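Local structure of type-iv like pilin ttha1219 (Thermus thermophilus, 5G23) at residues G69-V73 and V83-F87. The protein is a type IV-like pilin, probably part of the pilus machinery linked to natural competence and DNA uptake, and resembles pseudopilins of type II secretion systems. Coordinates in Å, arbitrary orientation, origin at the centre of the assembly. Numbering follows the deposited sequence.
Sequences GQALV and VQGWF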
ATOM      1  N   GLY B  69      -6.253  18.246 -18.773  1.00 35.09           N
ATOM      2  CA  GLY B  69      -4.830  18.402 -19.031  1.00 32.89           C
ATOM      3  C   GLY B  69      -4.072  17.063 -18.934  1.00 31.14           C
ATOM      4  O   GLY B  69      -4.683  15.991 -19.083  1.00 28.13           O
ATOM      5  N   GLN B  70      -2.772  17.154 -18.700  1.00 29.20           N
ATOM      6  CA  GLN B  70      -1.869  16.029 -18.768  1.00 29.69           C
ATOM      7  C   GLN B  70      -2.081  15.150 -17.530  1.00 26.16           C
ATOM      8  O   GLN B  70      -2.009  15.623 -16.399  1.00 24.78           O
ATOM      9  CB  GLN B  70      -0.408  16.486 -18.863  1.00 31.98           C
ATOM     10  CG  GLN B  70       0.515  15.325 -19.128  1.00 33.70           C
ATOM     11  CD  GLN B  70       1.926  15.730 -19.449  1.00 35.08           C
ATOM     12  OE1 GLN B  70       2.663  16.229 -18.580  1.00 37.25           O
ATOM     13  NE2 GLN B  70       2.354  15.434 -20.654  1.00 34.29           N
ATOM     14  N   ALA B  71      -2.397  13.894 -17.776  1.00 22.65           N
ATOM     15  CA  ALA B  71      -2.833  12.985 -16.728  1.00 20.88           C
ATOM     16  C   ALA B  71      -1.848  11.872 -16.462  1.00 18.76           C
ATOM     17  O   ALA B  71      -1.804  11.371 -15.370  1.00 18.47           O
ATOM     18  CB  ALA B  71      -4.204  12.388 -17.097  1.00 20.77           C
ATOM     19  N   LEU B  72      -1.060  11.494 -17.466  1.00 17.12           N
ATOM     20  CA  LEU B  72      -0.170  10.365 -17.375  1.00 16.64           C
ATOM     21  C   LEU B  72       0.992  10.569 -18.312  1.00 16.70           C
ATOM     22  O   LEU B  72       0.809  10.996 -19.490  1.00 17.40           O
ATOM     23  CB  LEU B  72      -0.911   9.077 -17.731  1.00 16.93           C
ATOM     24  CG  LEU B  72      -0.138   7.784 -17.570  1.00 16.70           C
ATOM     25  CD1 LEU B  72      -0.074   7.382 -16.132  1.00 16.63           C
ATOM     26  CD2 LEU B  72      -0.769   6.660 -18.401  1.00 17.53           C
ATOM     27  N   VAL B  73       2.173  10.229 -17.836  1.00 16.25           N
ATOM     28  CA  VAL B  73       3.346  10.116 -18.705  1.00 16.14           C
ATOM     29  C   VAL B  73       4.045   8.830 -18.408  1.00 15.22           C
ATOM     30  O   VAL B  73       4.438   8.559 -17.267  1.00 14.14           O
ATOM     31  CB  VAL B  73       4.346  11.280 -18.510  1.00 17.36           C
ATOM     32  CG1 VAL B  73       5.553  11.095 -19.392  1.00 17.61           C
ATOM     33  CG2 VAL B  73       3.733  12.612 -18.879  1.00 18.16           C
ATOM     34  N   VAL B  83       6.889   6.044 -14.429  1.00 18.36           N
ATOM     35  CA  VAL B  83       5.505   6.418 -14.645  1.00 19.91           C
ATOM     36  C   VAL B  83       5.188   7.638 -13.775  1.00 19.28           C
ATOM     37  O   VAL B  83       5.605   7.685 -12.607  1.00 20.42           O
ATOM     38  CB  VAL B  83       4.527   5.255 -14.462  1.00 22.17           C
ATOM     39  CG1 VAL B  83       4.722   4.557 -13.174  1.00 23.28           C
ATOM     40  CG2 VAL B  83       3.095   5.769 -14.539  1.00 23.97           C
ATOM     41  N   GLN B  84       4.573   8.627 -14.379  1.00 17.74           N
ATOM     42  CA  GLN B  84       4.024   9.779 -13.649  1.00 18.99           C
ATOM     43  C   GLN B  84       2.549   9.946 -13.955  1.00 18.51           C
ATOM     44  O   GLN B  84       2.144   9.757 -15.093  1.00 18.81           O
ATOM     45  CB  GLN B  84       4.760  11.078 -13.948  1.00 20.04           C
ATOM     46  CG  GLN B  84       6.279  11.027 -13.834  1.00 21.22           C
ATOM     47  CD  GLN B  84       6.908  12.202 -14.535  1.00 23.86           C
ATOM     48  OE1 GLN B  84       7.006  13.279 -13.955  1.00 25.96           O
ATOM     49  NE2 GLN B  84       7.212  12.047 -15.823  1.00 23.18           N
ATOM     50  N   GLY B  85       1.773  10.391 -12.949  1.00 18.25           N
ATOM     51  CA  GLY B  85       0.376  10.631 -13.082  1.00 17.85           C
ATOM     52  C   GLY B  85      -0.169  11.763 -12.210  1.00 18.23           C
ATOM     53  O   GLY B  85       0.428  12.119 -11.211  1.00 17.89           O
ATOM     54  N   TRP B  86      -1.270  12.351 -12.635  1.00 18.04           N
ATOM     55  CA  TRP B  86      -1.874  13.492 -11.876  1.00 19.20           C
ATOM     56  C   TRP B  86      -3.370  13.214 -11.745  1.00 19.71           C
ATOM     57  O   TRP B  86      -3.989  12.477 -12.561  1.00 18.86           O
ATOM     58  CB  TRP B  86      -1.598  14.806 -12.586  1.00 19.65           C
ATOM     59  CG  TRP B  86      -0.176  15.174 -12.665  1.00 19.39           C
ATOM     60  CD1 TRP B  86       0.494  15.988 -11.817  1.00 19.51           C
ATOM     61  CD2 TRP B  86       0.788  14.715 -13.629  1.00 19.17           C
ATOM     62  NE1 TRP B  86       1.825  16.044 -12.164  1.00 19.62           N
ATOM     63  CE2 TRP B  86       2.017  15.283 -13.293  1.00 19.18           C
ATOM     64  CE3 TRP B  86       0.715  13.838 -14.732  1.00 19.52           C
ATOM     65  CZ2 TRP B  86       3.174  15.030 -14.014  1.00 19.89           C
ATOM     66  CZ3 TRP B  86       1.836  13.627 -15.488  1.00 18.92           C
ATOM     67  CH2 TRP B  86       3.088  14.206 -15.102  1.00 19.75           C
ATOM     68  N   PHE B  87      -3.961  13.768 -10.727  1.00 20.87           N
ATOM     69  CA  PHE B  87      -5.404  13.653 -10.473  1.00 22.32           C
ATOM     70  C   PHE B  87      -5.860  14.798  -9.576  1.00 22.96           C
ATOM     71  O   PHE B  87      -5.054  15.446  -8.907  1.00 22.36           O
ATOM     72  CB  PHE B  87      -5.747  12.320  -9.817  1.00 23.39           C
ATOM     73  CG  PHE B  87      -4.936  12.056  -8.557  1.00 25.18           C
ATOM     74  CD1 PHE B  87      -3.657  11.556  -8.623  1.00 26.97           C
ATOM     75  CD2 PHE B  87      -5.464  12.325  -7.330  1.00 28.31           C
ATOM     76  CE1 PHE B  87      -2.882  11.336  -7.463  1.00 29.50           C
ATOM     77  CE2 PHE B  87      -4.734  12.075  -6.155  1.00 29.60           C
ATOM     78  CZ  PHE B  87      -3.433  11.611  -6.233  1.00 29.30           C
TER
HETATM   79  O   HOH W   1       7.146   9.354 -16.816  1.00 20.46           O
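Strand 69-73 runs antiparallel to strand 83-87, the two axes 4.6 Å apart at their closest and their directions 146° apart. Gly-69 makes no contact with strand 83-87; its backbone is hydrogen-bonded instead with Leu-164 of strand 160-165. The t,t rotamer carries the Gln-70 side chain, whose CB points sideways, out beside the indole, so that Gln-70 OE1 stands 4.0 Å from Trp-86 CH2; Gln-70 O lies 3.7 Å from Trp-86 CE3. The CB of Ala-71 points away, but Ala-71 O accepts the backbone hydrogen bond from Trp-86 N (3.0 Å), although the place of this oxygen is less certain, and a CA-H···O contact from Gly-85 CA (3.2 Å). Together with Leu-72, Ala-71 forms a classic beta bulge opposite Val-162; the extra residue lies in strand 69-75, an interior strand of the larger antiparallel sheet, where 69-75 and 82-88 form a hairpin between strands 160-165 and 104-112. Leu-72 pairs with Gly-85 at a non-hydrogen-bonded position, CA to CA 4.3 Å; Leu-72 CA also meets Gln-84 O at 3.3 Å, and Leu-72 CD1 packs on Val-83 CG2 at 3.9 Å. Val-73 and Gln-84 form the hydrogen-bonded pair: Val-73 N donates to Gln-84 O (2.8 Å) and Gln-84 N to Val-73 O (2.9 Å), both nearly straight. A water donates to Val-73 O and accepts from Gln-84 NE2, each at 2.9 Å, tying the glutamine amide back to the backbone. Val-73 CG2 touches the ring edge of Trp-86 at CZ3 (4.0 Å), while the indole NE1 hydrogen-bonds to the carbonyl of Cys-126, half of the Cys-121–Cys-126 disulfide.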